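PDB 5X3I: 1,3-alpha-isomaltosidase, which hydrolyses the alpha-1,3-glucosidic linkages of the cyclic tetrasaccharide cyclobis-(1-6)-alpha-nigerosyl inside the cell, yielding isomaltose. Local coordinates for residues A[324-329]-A[624-629]; A[514-519]-A[529-534]; A[543-548]-A[685-690]; A[579-584]-A[721-726]; A[637-642]-A[675-680]. The protein carries 1 engineered substitution. One frame throughout, in Å; residues are numbered along the deposited sequence.

A multidomain glycosidase illustrates how one catalytic barrel is both closed on itself and joined to its neighbour. Contact 2 pairs two adjacent barrel strands beside the active site: the side chain of W533 lies about 4 Å from that of A471, the engineered replacement of the presumed nucleophile. Contact 1 joins parts of the barrel's outer layer, its centre about 24 Å from that of contact 2. Contacts 3, 4 and 5 each bring a barrel-side helix against the C-terminal beta domain. Contacts 3 and 4, centres about 11 Å apart, touch through V686 CG1 and R581 NE at 3.6 Å. Contact 4 also meets contact 1, where F629 packs on A584; contacts 1 and 5 share helix 622-650.

Contact 1: residues A[324-329]-A[624-629]; sequences LAIPVG and PLFRRF
The polar part of this contact is one bond from R627 to the backbone of L324. NH1 of R627 lies 2.7 Å from L324 O, with an N-H...O angle of 160°. The oxygen sits at the edge of the guanidinium, close to its plane, whereas the donor is tilted 23° from the carbonyl plane. The acceptor lies just past the C-terminal end of helix 311-323, where A325, at positive phi, forms a Schellman motif. The aliphatic part of the same arginine runs along this turn: CD of R627 passes 3.2 Å from A325 O, and a bend at chi3 (51°) then turns the guanidinium back toward L324.

Apolar packing is carried by I326. Its CG2 meets the edge of the F626 ring, 3.8 Å from CE2, while CG1 lies against R627 CB at 4.1 Å. The two branches thus straddle neighbouring residues of helix 622-650, and P610 touches both I326 and F626.

In the TIM barrel, this joins the loop leading into strand 330-333 to a long outer helix. Chemically, a carbonyl just beyond a helix C-terminus gains a charged donor at the partly exposed margin, while the hydrocarbon packing lies on the buried side.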
# COMPACT_ATOMS: atom_id res chain seq x y z
N LEU A 324 22.95 22.33 9.35
CA LEU A 324 23.77 21.16 9.61
C LEU A 324 24.36 20.58 8.32
O LEU A 324 25.01 19.55 8.33
CB LEU A 324 22.97 20.08 10.36
CG LEU A 324 22.45 20.47 11.74
CD1 LEU A 324 21.62 19.34 12.38
CD2 LEU A 324 23.59 20.85 12.65
N ALA A 325 24.12 21.27 7.21
CA ALA A 325 24.64 20.87 5.91
C ALA A 325 24.25 19.43 5.54
O ALA A 325 25.06 18.69 4.99
CB ALA A 325 26.16 21.05 5.88
N ILE A 326 23.02 19.05 5.87
CA ILE A 326 22.43 17.79 5.41
C ILE A 326 21.49 18.10 4.26
O ILE A 326 20.41 18.64 4.47
CB ILE A 326 21.65 17.07 6.53
CG1 ILE A 326 22.54 16.85 7.75
CG2 ILE A 326 21.04 15.76 6.00
CD1 ILE A 326 21.76 16.57 9.04
N PRO A 327 21.90 17.74 3.05
CA PRO A 327 21.15 18.11 1.85
C PRO A 327 19.77 17.45 1.85
O PRO A 327 19.68 16.29 2.22
CB PRO A 327 22.00 17.57 0.70
CG PRO A 327 23.32 17.28 1.28
CD PRO A 327 23.13 16.99 2.73
N VAL A 328 18.74 18.19 1.49
CA VAL A 328 17.41 17.62 1.37
C VAL A 328 16.78 18.12 0.07
O VAL A 328 16.89 19.30 -0.26
CB VAL A 328 16.53 17.98 2.58
CG1 VAL A 328 16.57 19.48 2.87
CG2 VAL A 328 15.11 17.51 2.36
N GLY A 329 16.19 17.21 -0.70
CA GLY A 329 15.57 17.57 -1.96
C GLY A 329 14.06 17.77 -1.95
O GLY A 329 13.52 18.40 -2.85
N PRO A 624 26.86 13.38 11.80
CA PRO A 624 27.92 13.33 10.78
C PRO A 624 27.80 12.15 9.83
O PRO A 624 28.06 12.29 8.64
CB PRO A 624 29.21 13.21 11.61
CG PRO A 624 28.85 13.69 12.95
CD PRO A 624 27.43 13.30 13.16
N LEU A 625 27.41 10.99 10.33
CA LEU A 625 27.31 9.83 9.45
C LEU A 625 26.10 9.94 8.53
O LEU A 625 26.19 9.62 7.35
CB LEU A 625 27.26 8.54 10.26
CG LEU A 625 28.57 8.16 10.97
CD1 LEU A 625 28.46 6.76 11.56
CD2 LEU A 625 29.74 8.25 10.02
N PHE A 626 24.97 10.41 9.05
CA PHE A 626 23.81 10.62 8.20
C PHE A 626 24.16 11.62 7.10
O PHE A 626 23.84 11.40 5.94
CB PHE A 626 22.60 11.11 8.99
CG PHE A 626 21.33 11.13 8.20
CD1 PHE A 626 20.42 10.08 8.30
CD2 PHE A 626 21.03 12.19 7.35
CE1 PHE A 626 19.24 10.09 7.58
CE2 PHE A 626 19.85 12.21 6.63
CZ PHE A 626 18.94 11.15 6.74
N ARG A 627 24.85 12.70 7.47
CA ARG A 627 25.30 13.70 6.51
C ARG A 627 26.14 13.06 5.41
O ARG A 627 25.94 13.35 4.23
CB ARG A 627 26.10 14.81 7.21
CG ARG A 627 26.52 15.96 6.29
CD ARG A 627 26.91 17.22 7.11
NE ARG A 627 27.87 16.89 8.16
CZ ARG A 627 27.84 17.35 9.40
NH1 ARG A 627 26.90 18.21 9.79
NH2 ARG A 627 28.76 16.96 10.26
N ARG A 628 27.07 12.18 5.78
CA ARG A 628 27.86 11.46 4.78
C ARG A 628 26.97 10.68 3.82
O ARG A 628 27.16 10.73 2.61
CB ARG A 628 28.85 10.50 5.43
CG ARG A 628 30.05 11.16 6.06
CD ARG A 628 31.21 10.17 6.11
NE ARG A 628 31.91 10.20 7.39
CZ ARG A 628 32.76 9.26 7.79
NH1 ARG A 628 33.02 8.23 7.00
NH2 ARG A 628 33.36 9.36 8.97
N PHE A 629 26.00 9.95 4.36
CA PHE A 629 25.10 9.16 3.54
C PHE A 629 24.32 10.06 2.59
O PHE A 629 24.22 9.78 1.40
CB PHE A 629 24.14 8.35 4.41
CG PHE A 629 24.83 7.38 5.34
CD1 PHE A 629 26.00 6.75 4.96
CD2 PHE A 629 24.31 7.10 6.58
CE1 PHE A 629 26.63 5.87 5.81
CE2 PHE A 629 24.95 6.22 7.43
CZ PHE A 629 26.10 5.61 7.04

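Contact 2: residues A[514-519]-A[529-534]; sequences APVTFS and HGIFWA
F518 and W533 fit together across a parallel pair of TIM-barrel strands, 517-519 and 531-533. Their rings are nearly parallel, at 15°, but strongly displaced, with little overlap, and W533 CE3 stands over the rim of the F518 face. The bump is W533 CB, which presses on F518 CZ at 3.5 Å. Next to it on the ring's rim, I531 CG2 sits near the ring plane, 3.6 Å from F518 CD2. Farther back on this face, that of F518 and I531, V516 CG1 and I531 CD1 lie side by side.

The opposite face is shaped by S519 and F532, whose CE2 meets S519 CB. G530 fills the narrow place beside T517 OG1, its CA 3.4 Å from that oxygen.

Three backbone bonds, I531 N to T517 O, S519 N to I531 O and W533 N to S519 O, set the parallel register. W533 also faces K469 in a cation-pi contact and approaches the presumed proton donor D536, so this packing borders the catalytic centre. S519 OG bonds T470 OG1 and donates to a water 2.7 Å away; that water also accepts from T517 OG1 and donates to H529 O and I531 O.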
# COMPACT_ATOMS: atom_id res chain seq x y z
N ALA A 514 5.44 17.25 -13.56
CA ALA A 514 5.56 15.80 -13.53
C ALA A 514 4.60 15.17 -12.52
O ALA A 514 4.33 15.75 -11.47
CB ALA A 514 6.97 15.40 -13.21
N PRO A 515 4.08 13.97 -12.85
CA PRO A 515 3.03 13.34 -12.04
C PRO A 515 3.60 12.73 -10.78
O PRO A 515 3.54 11.51 -10.61
CB PRO A 515 2.48 12.25 -12.97
CG PRO A 515 3.68 11.84 -13.79
CD PRO A 515 4.46 13.13 -14.00
N VAL A 516 4.12 13.56 -9.87
CA VAL A 516 4.74 12.98 -8.72
C VAL A 516 3.67 12.89 -7.64
O VAL A 516 3.43 13.82 -6.91
CB VAL A 516 5.93 13.87 -8.21
CG1 VAL A 516 6.54 13.30 -6.94
CG2 VAL A 516 7.00 14.03 -9.29
N THR A 517 3.17 11.67 -7.45
CA THR A 517 2.25 11.32 -6.39
C THR A 517 3.10 10.38 -5.55
O THR A 517 4.07 9.81 -6.05
CB THR A 517 0.94 10.61 -6.88
OG1 THR A 517 1.27 9.58 -7.81
CG2 THR A 517 0.00 11.60 -7.57
N PHE A 518 2.79 10.30 -4.26
CA PHE A 518 3.52 9.46 -3.34
C PHE A 518 2.46 8.66 -2.58
O PHE A 518 1.76 9.21 -1.73
CB PHE A 518 4.37 10.38 -2.44
CG PHE A 518 5.32 9.68 -1.50
CD1 PHE A 518 5.19 9.85 -0.14
CD2 PHE A 518 6.38 8.95 -1.97
CE1 PHE A 518 6.10 9.26 0.75
CE2 PHE A 518 7.29 8.35 -1.08
CZ PHE A 518 7.14 8.52 0.27
N SER A 519 2.38 7.36 -2.84
CA SER A 519 1.23 6.53 -2.42
C SER A 519 1.69 5.27 -1.68
O SER A 519 2.74 4.74 -1.98
CB SER A 519 0.39 6.10 -3.63
OG SER A 519 0.00 7.18 -4.44
N HIS A 529 1.69 5.14 -12.19
CA HIS A 529 1.40 6.37 -11.47
C HIS A 529 2.24 6.67 -10.23
O HIS A 529 1.89 6.27 -9.12
CB HIS A 529 -0.08 6.31 -11.05
CG HIS A 529 -1.00 5.95 -12.18
ND1 HIS A 529 -1.28 6.82 -13.21
CD2 HIS A 529 -1.67 4.81 -12.45
CE1 HIS A 529 -2.10 6.24 -14.06
NE2 HIS A 529 -2.36 5.01 -13.63
N GLY A 530 3.19 7.58 -10.39
CA GLY A 530 3.94 8.10 -9.27
C GLY A 530 4.85 7.18 -8.50
O GLY A 530 5.40 6.21 -9.00
N ILE A 531 5.01 7.53 -7.23
CA ILE A 531 5.97 6.94 -6.33
C ILE A 531 5.21 6.21 -5.22
O ILE A 531 4.08 6.58 -4.89
CB ILE A 531 6.90 8.02 -5.74
CG1 ILE A 531 7.54 8.83 -6.88
CG2 ILE A 531 7.96 7.42 -4.86
CD1 ILE A 531 8.41 9.94 -6.40
N PHE A 532 5.84 5.20 -4.65
CA PHE A 532 5.21 4.38 -3.63
C PHE A 532 6.13 4.23 -2.43
O PHE A 532 7.34 4.19 -2.57
CB PHE A 532 4.80 3.02 -4.22
CG PHE A 532 3.78 3.15 -5.31
CD1 PHE A 532 4.17 3.42 -6.61
CD2 PHE A 532 2.43 3.11 -5.02
CE1 PHE A 532 3.25 3.61 -7.59
CE2 PHE A 532 1.50 3.30 -6.02
CZ PHE A 532 1.92 3.55 -7.31
N TRP A 533 5.54 4.20 -1.24
CA TRP A 533 6.31 3.89 -0.05
C TRP A 533 5.62 2.77 0.73
O TRP A 533 4.42 2.56 0.61
CB TRP A 533 6.53 5.14 0.81
CG TRP A 533 5.55 5.37 1.92
CD1 TRP A 533 5.72 5.06 3.24
CD2 TRP A 533 4.26 5.99 1.83
NE1 TRP A 533 4.62 5.43 3.97
CE2 TRP A 533 3.71 6.02 3.12
CE3 TRP A 533 3.52 6.54 0.77
CZ2 TRP A 533 2.45 6.55 3.39
CZ3 TRP A 533 2.27 7.07 1.04
CH2 TRP A 533 1.74 7.06 2.34
N ALA A 534 6.41 2.07 1.54
CA ALA A 534 6.01 0.80 2.14
C ALA A 534 4.96 0.92 3.24
O ALA A 534 4.53 -0.09 3.77
CB ALA A 534 7.23 0.08 2.67
O HOH W 1 1.83 7.26 -6.38

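Contact 3: residues A[543-548]-A[685-690]; sequences AFRSSV and PVLEPG. With SO4 (sulfate ion), chain F.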
# COMPACT_ATOMS: atom_id res chain seq x y z
N ALA A 543 10.98 -4.85 11.06
CA ALA A 543 10.33 -3.98 10.07
C ALA A 543 11.30 -3.56 8.96
O ALA A 543 10.92 -3.45 7.81
CB ALA A 543 9.74 -2.77 10.75
N PHE A 544 12.55 -3.32 9.34
CA PHE A 544 13.62 -2.99 8.40
C PHE A 544 13.72 -4.11 7.36
O PHE A 544 13.64 -3.87 6.15
CB PHE A 544 14.93 -2.79 9.19
CG PHE A 544 16.13 -2.32 8.37
CD1 PHE A 544 16.05 -2.07 7.01
CD2 PHE A 544 17.37 -2.17 9.00
CE1 PHE A 544 17.18 -1.66 6.29
CE2 PHE A 544 18.49 -1.76 8.29
CZ PHE A 544 18.39 -1.50 6.93
N ARG A 545 13.87 -5.34 7.83
CA ARG A 545 13.96 -6.48 6.93
C ARG A 545 12.71 -6.62 6.07
O ARG A 545 12.80 -6.81 4.87
CB ARG A 545 14.23 -7.78 7.71
CG ARG A 545 15.56 -7.78 8.44
CD ARG A 545 15.87 -9.15 9.05
NE ARG A 545 15.07 -9.42 10.24
CZ ARG A 545 15.48 -9.18 11.48
NH1 ARG A 545 16.68 -8.67 11.69
NH2 ARG A 545 14.69 -9.47 12.51
N SER A 546 11.54 -6.52 6.69
CA SER A 546 10.29 -6.60 5.94
C SER A 546 10.25 -5.54 4.85
O SER A 546 9.77 -5.78 3.73
CB SER A 546 9.08 -6.44 6.87
OG SER A 546 8.95 -7.53 7.75
N SER A 547 10.77 -4.36 5.16
CA SER A 547 10.72 -3.25 4.22
C SER A 547 11.60 -3.49 3.00
O SER A 547 11.18 -3.23 1.88
CB SER A 547 11.10 -1.96 4.93
OG SER A 547 10.13 -1.62 5.90
N VAL A 548 12.81 -4.01 3.20
CA VAL A 548 13.66 -4.40 2.08
C VAL A 548 12.94 -5.39 1.16
O VAL A 548 12.98 -5.27 -0.06
CB VAL A 548 14.99 -5.01 2.56
CG1 VAL A 548 15.76 -5.59 1.39
CG2 VAL A 548 15.82 -3.96 3.29
N PRO A 685 22.40 -4.61 2.65
CA PRO A 685 22.03 -3.89 3.86
C PRO A 685 22.44 -4.64 5.11
O PRO A 685 22.37 -5.87 5.13
CB PRO A 685 20.50 -3.82 3.76
CG PRO A 685 20.23 -3.89 2.31
CD PRO A 685 21.26 -4.80 1.75
N VAL A 686 22.83 -3.93 6.16
CA VAL A 686 23.15 -4.62 7.39
C VAL A 686 21.89 -4.64 8.24
O VAL A 686 21.45 -3.62 8.77
CB VAL A 686 24.31 -3.96 8.13
CG1 VAL A 686 24.66 -4.74 9.38
CG2 VAL A 686 25.51 -3.87 7.22
N LEU A 687 21.30 -5.82 8.33
CA LEU A 687 19.96 -6.03 8.89
C LEU A 687 19.91 -6.54 10.33
O LEU A 687 18.84 -6.92 10.80
CB LEU A 687 19.18 -6.96 7.98
CG LEU A 687 18.99 -6.31 6.60
CD1 LEU A 687 18.36 -7.27 5.64
CD2 LEU A 687 18.15 -5.05 6.72
N GLU A 688 21.05 -6.65 11.00
CA GLU A 688 21.07 -7.11 12.38
C GLU A 688 21.87 -6.21 13.31
O GLU A 688 22.90 -5.67 12.92
CB GLU A 688 21.61 -8.54 12.45
CG GLU A 688 20.67 -9.58 11.89
CD GLU A 688 21.34 -10.91 11.68
OE1 GLU A 688 20.67 -11.84 11.18
OE2 GLU A 688 22.54 -11.03 12.02
N PRO A 689 21.41 -6.06 14.56
CA PRO A 689 22.17 -5.27 15.53
C PRO A 689 23.42 -6.01 15.99
O PRO A 689 23.41 -7.23 16.05
CB PRO A 689 21.19 -5.10 16.68
CG PRO A 689 20.33 -6.33 16.62
CD PRO A 689 20.22 -6.68 15.16
N GLY A 690 24.49 -5.27 16.29
CA GLY A 690 25.70 -5.86 16.84
C GLY A 690 26.68 -6.42 15.83
O GLY A 690 27.71 -6.94 16.22
S SO4 F . 12.13 -11.65 10.42
O1 SO4 F . 13.03 -12.75 10.08
O2 SO4 F . 12.48 -10.49 9.61
O3 SO4 F . 10.75 -12.04 10.13
O4 SO4 F . 12.25 -11.36 11.84
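L687 drives a methyl group straight onto the ring of F544. Its CD2 stands over the middle of one face, 3.4 Å from the ring centroid and only 5° off the normal, a CH-pi contact in which all six ring carbons are about equally near. The two side chains cross at roughly a right angle. F544 leaves its helix with the CA-CB bond already aimed at the loop, and the extended first torsion (chi1 -175°) carries the ring on to it. F544 CE2 also lies 3.5 Å from V686 O, and CZ touches P685 CB more loosely. V548, one turn farther along, adds CG2 beside the same L687 methyl.

These helix residues belong to helix 541-556 of the TIM barrel, whereas loop 685-690 links strands 681-683 and 693-698 of the C-terminal beta domain, so L687 carries the C-terminal domain's loop onto the barrel helix. W564 also meets the F544 ring, and L578 of helix 576-586 packs against it.

R545 passes L687 obliquely, its CG 3.7 Å from L687 CB. Its chain folds near the end, and the guanidinium nitrogens serve different partners. NH1 of R545 makes a weak bond to L687 O, 2.9 Å away. NE and NH2 face a sulfate, probably from the crystallisation liquor: NE reaches its O2 at 2.9 Å in a nearly straight bond, 171°, and NH2 reaches its O4 at 3.2 Å. Sulfate O2 lies in the guanidinium plane, at its edge. The E688 carboxylate stays apart, OE1 being 5.1 Å from R545 NH1, too far for a salt bridge.

Contact 4: residues A[579-584]-A[721-726]; sequences YLRAAA and VPLEVV
V721 O is gripped by two nitrogens of one arginine. R581 comes end-on: NH2 lies 2.9 Å from the oxygen and in the carbonyl plane, whereas NH1, at 3.2 Å, approaches from well above that plane. The oxygen itself is exactly in the plane of the guanidinium. NH1 adds a weak bond to P722 O and also donates to a water, which in turn donates to V725 O at 2.7 Å. The long side chain turns early, at chi2 (-54°), on its way from the helix across to the loop.

L723 closes over the guanidinium. Its CD2 sits above the middle of one face, 3.6 Å from R581 CZ, while its other methyl, CD1, meets L580 CD1 at 4.0 Å. Farther along the helix A584 CB rests on V726 CG1.

The loop contains a type I beta turn from P722 to V725, between strands 715-720 and 728-731 of the C-terminal domain; helix 576-586 belongs to the TIM barrel. R581 is also flanked by W541, F544 and V686, and L723 by L625. A buried cation is thus paid for largely by backbone carbonyls and water, and the leucine methyl shields one face of the guanidinium, leaving its bonds to run in the plane at the edge.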
# COMPACT_ATOMS: atom_id res chain seq x y z
N TYR A 579 18.89 3.31 13.21
CA TYR A 579 18.71 4.50 12.36
C TYR A 579 19.79 4.58 11.29
O TYR A 579 19.49 4.72 10.11
CB TYR A 579 18.71 5.76 13.22
CG TYR A 579 18.36 7.05 12.50
CD1 TYR A 579 17.07 7.29 12.05
CD2 TYR A 579 19.32 8.03 12.31
CE1 TYR A 579 16.75 8.48 11.41
CE2 TYR A 579 19.01 9.22 11.68
CZ TYR A 579 17.73 9.45 11.23
OH TYR A 579 17.42 10.64 10.60
N LEU A 580 21.05 4.44 11.69
CA LEU A 580 22.17 4.57 10.76
C LEU A 580 22.31 3.37 9.82
O LEU A 580 22.72 3.53 8.69
CB LEU A 580 23.47 4.79 11.53
CG LEU A 580 23.56 6.19 12.16
CD1 LEU A 580 24.70 6.26 13.15
CD2 LEU A 580 23.69 7.26 11.08
N ARG A 581 21.98 2.17 10.29
CA ARG A 581 21.92 1.02 9.39
C ARG A 581 20.84 1.26 8.34
O ARG A 581 21.04 1.02 7.16
CB ARG A 581 21.65 -0.29 10.13
CG ARG A 581 22.75 -0.76 11.08
CD ARG A 581 24.11 -0.86 10.41
NE ARG A 581 25.03 -1.68 11.19
CZ ARG A 581 26.34 -1.74 10.99
NH1 ARG A 581 26.90 -1.01 10.03
NH2 ARG A 581 27.10 -2.52 11.75
N ALA A 582 19.68 1.72 8.79
CA ALA A 582 18.57 2.02 7.89
C ALA A 582 18.96 3.12 6.91
O ALA A 582 18.76 2.99 5.71
CB ALA A 582 17.34 2.41 8.67
N ALA A 583 19.50 4.21 7.44
CA ALA A 583 19.87 5.36 6.62
C ALA A 583 20.88 4.97 5.55
O ALA A 583 20.74 5.37 4.40
CB ALA A 583 20.41 6.49 7.48
N ALA A 584 21.88 4.18 5.92
CA ALA A 584 22.92 3.79 4.98
C ALA A 584 22.37 2.96 3.83
O ALA A 584 22.68 3.22 2.67
CB ALA A 584 24.02 3.04 5.68
N VAL A 721 32.00 -3.94 9.03
CA VAL A 721 30.90 -3.01 8.87
C VAL A 721 30.75 -2.07 10.06
O VAL A 721 29.81 -2.18 10.84
CB VAL A 721 29.57 -3.76 8.64
CG1 VAL A 721 29.50 -4.22 7.20
CG2 VAL A 721 29.43 -4.94 9.59
N PRO A 722 31.67 -1.10 10.18
CA PRO A 722 31.44 0.00 11.11
C PRO A 722 30.23 0.79 10.62
O PRO A 722 29.83 0.59 9.48
CB PRO A 722 32.72 0.82 11.02
CG PRO A 722 33.22 0.55 9.64
CD PRO A 722 32.88 -0.89 9.37
N LEU A 723 29.64 1.64 11.45
CA LEU A 723 28.40 2.31 11.07
C LEU A 723 28.50 3.15 9.79
O LEU A 723 27.50 3.41 9.14
CB LEU A 723 27.90 3.17 12.23
CG LEU A 723 27.41 2.32 13.42
CD1 LEU A 723 26.85 3.16 14.55
CD2 LEU A 723 26.37 1.33 12.94
N GLU A 724 29.71 3.54 9.39
CA GLU A 724 29.82 4.39 8.22
C GLU A 724 29.83 3.57 6.93
O GLU A 724 29.93 4.12 5.84
CB GLU A 724 31.08 5.26 8.29
CG GLU A 724 32.39 4.51 8.16
CD GLU A 724 33.04 4.25 9.50
OE1 GLU A 724 34.26 3.98 9.51
OE2 GLU A 724 32.35 4.32 10.54
N VAL A 725 29.71 2.25 7.06
CA VAL A 725 29.78 1.37 5.90
C VAL A 725 28.56 0.47 5.77
O VAL A 725 28.08 -0.09 6.75
CB VAL A 725 31.06 0.49 5.97
CG1 VAL A 725 30.94 -0.76 5.10
CG2 VAL A 725 32.29 1.30 5.58
N VAL A 726 28.03 0.37 4.56
CA VAL A 726 27.16 -0.73 4.19
C VAL A 726 27.84 -1.35 3.00
O VAL A 726 28.33 -0.63 2.14
CB VAL A 726 25.71 -0.28 3.84
CG1 VAL A 726 25.70 0.87 2.82
CG2 VAL A 726 24.89 -1.44 3.31
O HOH W 2 25.27 2.26 8.87
O HOH W 3 25.52 -0.16 7.44

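Contact 5: residues A[637-642]-A[675-680]; sequences VPYLTE and YLLGDE
Y639 reaches from its helix to the turn after strand 675-677, and its side chain can be followed outward. From CB the ring is aimed at the turn, CG pointing away from the backbone N (chi1 174°). Along one edge CE1 lies 3.7 Å from E680 CG; along the other, CE2 comes 3.5 Å from L677 O, with L677 CG farther off. CZ stands between L677 O and E680 CB. At the tip, Y639 OH donates to L677 O at 2.7 Å, within the carbonyl plane. E680 N in turn donates to Y639 OH at 3.0 Å, so the hydroxyl bridges the two ends of the turn.

That turn joins the antiparallel strands 675-677 and 681-683 of the C-terminal beta domain, a beta hairpin, and helix 622-650 packs against it. G678, at positive phi, lies beside the hydroxyl and has no side chain to crowd it. L681 and L738 also contact Y639.

Deeper in, L640 packs against L677, its CD2 touching both methyls, L677 CD1 at 3.9 Å and L677 CD2 at 4.0 Å. The E680 carboxylate turns away from the tyrosine and forms a salt bridge through OE1 with R731, while D679 pairs with R656 and R646.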
# COMPACT_ATOMS: atom_id res chain seq x y z
N VAL A 637 22.74 10.89 -7.75
CA VAL A 637 21.54 11.24 -8.51
C VAL A 637 21.69 11.04 -10.03
O VAL A 637 20.78 10.50 -10.66
CB VAL A 637 21.07 12.67 -8.20
CG1 VAL A 637 19.97 13.09 -9.17
CG2 VAL A 637 20.56 12.75 -6.77
N PRO A 638 22.83 11.44 -10.62
CA PRO A 638 22.94 11.15 -12.06
C PRO A 638 22.93 9.65 -12.40
O PRO A 638 22.36 9.26 -13.41
CB PRO A 638 24.28 11.78 -12.45
CG PRO A 638 24.48 12.88 -11.44
CD PRO A 638 23.93 12.31 -10.16
N TYR A 639 23.56 8.82 -11.58
CA TYR A 639 23.52 7.38 -11.77
C TYR A 639 22.09 6.85 -11.69
O TYR A 639 21.63 6.15 -12.58
CB TYR A 639 24.40 6.66 -10.75
CG TYR A 639 24.29 5.15 -10.82
CD1 TYR A 639 24.91 4.43 -11.85
CD2 TYR A 639 23.59 4.43 -9.86
CE1 TYR A 639 24.81 3.05 -11.92
CE2 TYR A 639 23.49 3.04 -9.92
CZ TYR A 639 24.11 2.36 -10.96
OH TYR A 639 24.02 0.99 -11.04
N LEU A 640 21.39 7.21 -10.61
CA LEU A 640 20.02 6.75 -10.38
C LEU A 640 19.13 7.16 -11.54
O LEU A 640 18.33 6.36 -12.01
CB LEU A 640 19.47 7.30 -9.06
CG LEU A 640 20.12 6.67 -7.82
CD1 LEU A 640 19.90 7.50 -6.57
CD2 LEU A 640 19.58 5.25 -7.62
N THR A 641 19.30 8.39 -12.00
CA THR A 641 18.53 8.92 -13.11
C THR A 641 18.76 8.10 -14.38
O THR A 641 17.82 7.75 -15.08
CB THR A 641 18.89 10.42 -13.39
OG1 THR A 641 18.63 11.21 -12.22
CG2 THR A 641 18.10 10.94 -14.54
N GLU A 642 20.02 7.79 -14.69
CA GLU A 642 20.30 7.00 -15.86
C GLU A 642 19.74 5.59 -15.71
O GLU A 642 19.14 5.06 -16.63
CB GLU A 642 21.80 6.92 -16.13
CG GLU A 642 22.10 6.20 -17.41
CD GLU A 642 23.54 6.32 -17.83
OE1 GLU A 642 24.43 5.85 -17.10
OE2 GLU A 642 23.78 6.90 -18.89
N TYR A 675 20.60 -7.01 -3.34
CA TYR A 675 20.05 -6.60 -4.62
C TYR A 675 21.04 -5.75 -5.40
O TYR A 675 21.97 -5.19 -4.85
CB TYR A 675 18.75 -5.82 -4.43
CG TYR A 675 18.89 -4.58 -3.58
CD1 TYR A 675 18.83 -4.65 -2.20
CD2 TYR A 675 19.07 -3.33 -4.17
CE1 TYR A 675 18.96 -3.53 -1.42
CE2 TYR A 675 19.19 -2.20 -3.41
CZ TYR A 675 19.14 -2.30 -2.04
OH TYR A 675 19.27 -1.17 -1.28
N LEU A 676 20.80 -5.66 -6.70
CA LEU A 676 21.54 -4.73 -7.54
C LEU A 676 20.75 -3.43 -7.61
O LEU A 676 19.54 -3.46 -7.85
CB LEU A 676 21.75 -5.31 -8.93
CG LEU A 676 22.62 -6.57 -9.01
CD1 LEU A 676 22.43 -7.24 -10.35
CD2 LEU A 676 24.08 -6.22 -8.78
N LEU A 677 21.42 -2.31 -7.39
CA LEU A 677 20.81 -1.01 -7.63
C LEU A 677 21.22 -0.59 -9.04
O LEU A 677 22.36 -0.18 -9.26
CB LEU A 677 21.27 -0.00 -6.58
CG LEU A 677 20.81 1.46 -6.72
CD1 LEU A 677 19.36 1.59 -6.33
CD2 LEU A 677 21.67 2.36 -5.86
N GLY A 678 20.28 -0.63 -9.96
CA GLY A 678 20.62 -0.54 -11.37
C GLY A 678 21.54 -1.68 -11.80
O GLY A 678 21.71 -2.66 -11.07
N ASP A 679 22.14 -1.54 -12.97
CA ASP A 679 23.05 -2.55 -13.51
C ASP A 679 24.32 -2.72 -12.68
O ASP A 679 24.80 -3.83 -12.51
CB ASP A 679 23.44 -2.20 -14.94
CG ASP A 679 22.29 -2.28 -15.90
OD1 ASP A 679 21.29 -2.93 -15.57
OD2 ASP A 679 22.38 -1.70 -17.00
N GLU A 680 24.91 -1.61 -12.23
CA GLU A 680 26.29 -1.63 -11.76
C GLU A 680 26.62 -1.86 -10.28
O GLU A 680 27.76 -2.16 -9.96
CB GLU A 680 26.96 -0.31 -12.17
CG GLU A 680 26.56 0.19 -13.54
CD GLU A 680 26.89 -0.77 -14.67
OE1 GLU A 680 27.60 -1.76 -14.45
OE2 GLU A 680 26.43 -0.53 -15.80